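PDB 3MDN: glutamine aminotransferase class-II domain protein from Ruegeria pomeroyi, which probably acts as a class-II (Ntn-type) glutamine amidotransferase, a family that hydrolyses glutamine to release ammonia, although the acceptor it serves is not established. Local coordinates for residues C110-G115 with S188-D193. Numbering follows the deposited sequence.
Sequences CFMHNG and SAAFSD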
ATOM      1  N   CYS D 110       6.521 -10.928 -21.507  1.00 25.97           N
ATOM      2  CA  CYS D 110       6.091 -11.031 -20.119  1.00 27.50           C
ATOM      3  C   CYS D 110       5.946 -12.480 -19.791  1.00 27.50           C
ATOM      4  O   CYS D 110       5.911 -13.308 -20.695  1.00 29.45           O
ATOM      5  CB  CYS D 110       4.782 -10.280 -19.854  1.00 27.57           C
ATOM      6  SG  CYS D 110       3.392 -10.773 -20.883  1.00 28.13           S
ATOM      7  N   PHE D 111       5.839 -12.801 -18.510  1.00 27.72           N
ATOM      8  CA  PHE D 111       6.074 -14.167 -18.073  1.00 28.07           C
ATOM      9  C   PHE D 111       5.538 -14.355 -16.663  1.00 27.26           C
ATOM     10  O   PHE D 111       5.674 -13.478 -15.827  1.00 27.67           O
ATOM     11  CB  PHE D 111       7.595 -14.392 -18.105  1.00 28.60           C
ATOM     12  CG  PHE D 111       8.039 -15.774 -17.702  1.00 29.06           C
ATOM     13  CD1 PHE D 111       8.221 -16.096 -16.366  1.00 30.67           C
ATOM     14  CD2 PHE D 111       8.314 -16.731 -18.668  1.00 30.77           C
ATOM     15  CE1 PHE D 111       8.642 -17.355 -15.996  1.00 32.29           C
ATOM     16  CE2 PHE D 111       8.741 -17.999 -18.316  1.00 33.46           C
ATOM     17  CZ  PHE D 111       8.899 -18.316 -16.975  1.00 34.80           C
HETATM   18  N   MSE D 112       4.901 -15.480 -16.415  1.00 28.28           N
HETATM   19  CA  MSE D 112       4.502 -15.870 -15.063  1.00 28.78           C
HETATM   20  C   MSE D 112       4.609 -17.392 -14.882  1.00 29.32           C
HETATM   21  O   MSE D 112       4.551 -18.150 -15.855  1.00 28.87           O
HETATM   22  CB  MSE D 112       3.102 -15.365 -14.721  1.00 28.91           C
HETATM   23  CG  MSE D 112       2.014 -15.819 -15.630  1.00 32.96           C
HETATM   24 SE   MSE D 112       0.327 -15.029 -15.044  1.00 40.45          SE
HETATM   25  CE  MSE D 112      -0.743 -15.831 -16.500  1.00 39.64           C
ATOM     26  N   HIS D 113       4.796 -17.812 -13.637  1.00 27.77           N
ATOM     27  CA  HIS D 113       5.218 -19.149 -13.332  1.00 27.53           C
ATOM     28  C   HIS D 113       4.557 -19.557 -12.014  1.00 27.18           C
ATOM     29  O   HIS D 113       4.504 -18.793 -11.072  1.00 26.16           O
ATOM     30  CB  HIS D 113       6.761 -19.188 -13.236  1.00 27.83           C
ATOM     31  CG  HIS D 113       7.311 -20.299 -12.384  1.00 29.07           C
ATOM     32  ND1 HIS D 113       7.323 -21.618 -12.784  1.00 29.99           N
ATOM     33  CD2 HIS D 113       7.906 -20.274 -11.166  1.00 29.17           C
ATOM     34  CE1 HIS D 113       7.876 -22.364 -11.842  1.00 28.05           C
ATOM     35  NE2 HIS D 113       8.242 -21.570 -10.849  1.00 29.58           N
ATOM     36  N   ASN D 114       4.033 -20.766 -12.010  1.00 26.97           N
ATOM     37  CA  ASN D 114       3.498 -21.449 -10.859  1.00 27.63           C
ATOM     38  C   ASN D 114       4.441 -22.653 -10.624  1.00 27.63           C
ATOM     39  O   ASN D 114       4.752 -23.410 -11.572  1.00 27.02           O
ATOM     40  CB  ASN D 114       2.068 -21.915 -11.230  1.00 28.01           C
ATOM     41  CG  ASN D 114       1.224 -22.269 -10.040  1.00 32.15           C
ATOM     42  OD1 ASN D 114       0.034 -22.574 -10.193  1.00 38.47           O
ATOM     43  ND2 ASN D 114       1.807 -22.248  -8.850  1.00 34.52           N
ATOM     44  N   GLY D 115       4.919 -22.798  -9.389  1.00 26.60           N
ATOM     45  CA  GLY D 115       5.707 -23.960  -8.961  1.00 26.59           C
ATOM     46  C   GLY D 115       6.945 -23.517  -8.168  1.00 26.97           C
ATOM     47  O   GLY D 115       6.929 -22.488  -7.501  1.00 26.21           O
ATOM     48  N   SER D 188       4.633 -24.648 -14.215  1.00 27.18           N
ATOM     49  CA  SER D 188       3.654 -24.319 -15.209  1.00 27.95           C
ATOM     50  C   SER D 188       3.931 -22.848 -15.406  1.00 28.52           C
ATOM     51  O   SER D 188       4.163 -22.098 -14.431  1.00 29.78           O
ATOM     52  CB  SER D 188       2.231 -24.561 -14.700  1.00 28.16           C
ATOM     53  OG  SER D 188       1.834 -23.409 -13.992  1.00 32.11           O
ATOM     54  N   ALA D 189       4.005 -22.419 -16.656  1.00 27.81           N
ATOM     55  CA  ALA D 189       4.319 -21.017 -16.942  1.00 26.68           C
ATOM     56  C   ALA D 189       3.495 -20.568 -18.134  1.00 26.53           C
ATOM     57  O   ALA D 189       3.171 -21.393 -19.014  1.00 25.67           O
ATOM     58  CB  ALA D 189       5.792 -20.880 -17.277  1.00 26.89           C
ATOM     59  N   ALA D 190       3.161 -19.277 -18.163  1.00 25.32           N
ATOM     60  CA  ALA D 190       2.578 -18.627 -19.353  1.00 25.02           C
ATOM     61  C   ALA D 190       3.423 -17.438 -19.696  1.00 25.14           C
ATOM     62  O   ALA D 190       3.991 -16.793 -18.802  1.00 26.01           O
ATOM     63  CB  ALA D 190       1.132 -18.185 -19.102  1.00 25.95           C
ATOM     64  N   PHE D 191       3.550 -17.146 -20.979  1.00 23.82           N
ATOM     65  CA  PHE D 191       4.461 -16.102 -21.418  1.00 24.27           C
ATOM     66  C   PHE D 191       4.112 -15.657 -22.847  1.00 23.95           C
ATOM     67  O   PHE D 191       3.488 -16.401 -23.568  1.00 22.69           O
ATOM     68  CB  PHE D 191       5.946 -16.489 -21.243  1.00 23.98           C
ATOM     69  CG  PHE D 191       6.346 -17.790 -21.898  1.00 26.03           C
ATOM     70  CD1 PHE D 191       6.063 -19.015 -21.300  1.00 25.87           C
ATOM     71  CD2 PHE D 191       7.037 -17.794 -23.103  1.00 26.03           C
ATOM     72  CE1 PHE D 191       6.429 -20.212 -21.920  1.00 28.12           C
ATOM     73  CE2 PHE D 191       7.409 -18.987 -23.721  1.00 26.97           C
ATOM     74  CZ  PHE D 191       7.134 -20.186 -23.128  1.00 24.86           C
ATOM     75  N   SER D 192       4.463 -14.417 -23.210  1.00 24.93           N
ATOM     76  CA  SER D 192       4.035 -13.809 -24.493  1.00 25.12           C
ATOM     77  C   SER D 192       5.034 -12.803 -24.996  1.00 25.28           C
ATOM     78  O   SER D 192       5.766 -12.169 -24.202  1.00 25.40           O
ATOM     79  CB  SER D 192       2.691 -13.077 -24.326  1.00 25.50           C
ATOM     80  OG  SER D 192       2.174 -12.609 -25.579  1.00 25.42           O
ATOM     81  N   ASP D 193       5.036 -12.596 -26.306  1.00 25.48           N
ATOM     82  CA  ASP D 193       5.824 -11.512 -26.899  1.00 25.92           C
ATOM     83  C   ASP D 193       4.878 -10.443 -27.381  1.00 26.39           C
ATOM     84  O   ASP D 193       5.279  -9.540 -28.081  1.00 26.63           O
ATOM     85  CB  ASP D 193       6.686 -12.011 -28.070  1.00 26.48           C
ATOM     86  CG  ASP D 193       5.870 -12.778 -29.121  1.00 26.10           C
ATOM     87  OD1 ASP D 193       4.613 -12.784 -29.037  1.00 25.33           O
ATOM     88  OD2 ASP D 193       6.483 -13.390 -30.023  1.00 26.25           O
TER
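C110, M112 and N114 form antiparallel hydrogen-bonded pairs with S192, A190 and S188, their six N-H...O bonds joining strands 109-114 and 185-192, whose axes in this region approach to 4.6 Å with directions 168° apart. The bond from N114 N to S188 O is the shortest, at 2.8 Å, and nearly straight. F111 and H113 stand opposite F191 and A189 in the intervening non-hydrogen-bonded pairs. On their face, the F111 and F191 side chains run alongside one another, ends in the same direction. With CG anti to its backbone N (chi1 -179°), F111 starts its ring beside F191, and the nearest approach of the two side chains is F111 CD2 to F191 CB, 3.5 Å. The rings themselves are set obliquely, planes at 36°. Farther along the F111 ring, CZ reaches A189 CB at 4.0 Å. An alanine in place of F111 would probably leave F191 CB and the A189 methyl without this aromatic neighbour and open a gap against F149 and L148 of helix 144-154. That helix packs over this face, as expected of the αββα sandwich of Ntn hydrolases, where helices cover the outer side of each of two stacked antiparallel sheets. The other face looks toward the second sheet: M112, its chain stretched out past CG, brings its selenomethionine CE to 4.0 Å from A190 CB, and both side chains also touch W6. At the N114-S188 pair, S188 OG lies 3.1 Å from N114 CB and is hydrogen-bonded to the indole NE1 of W6, a tie between the two sheets.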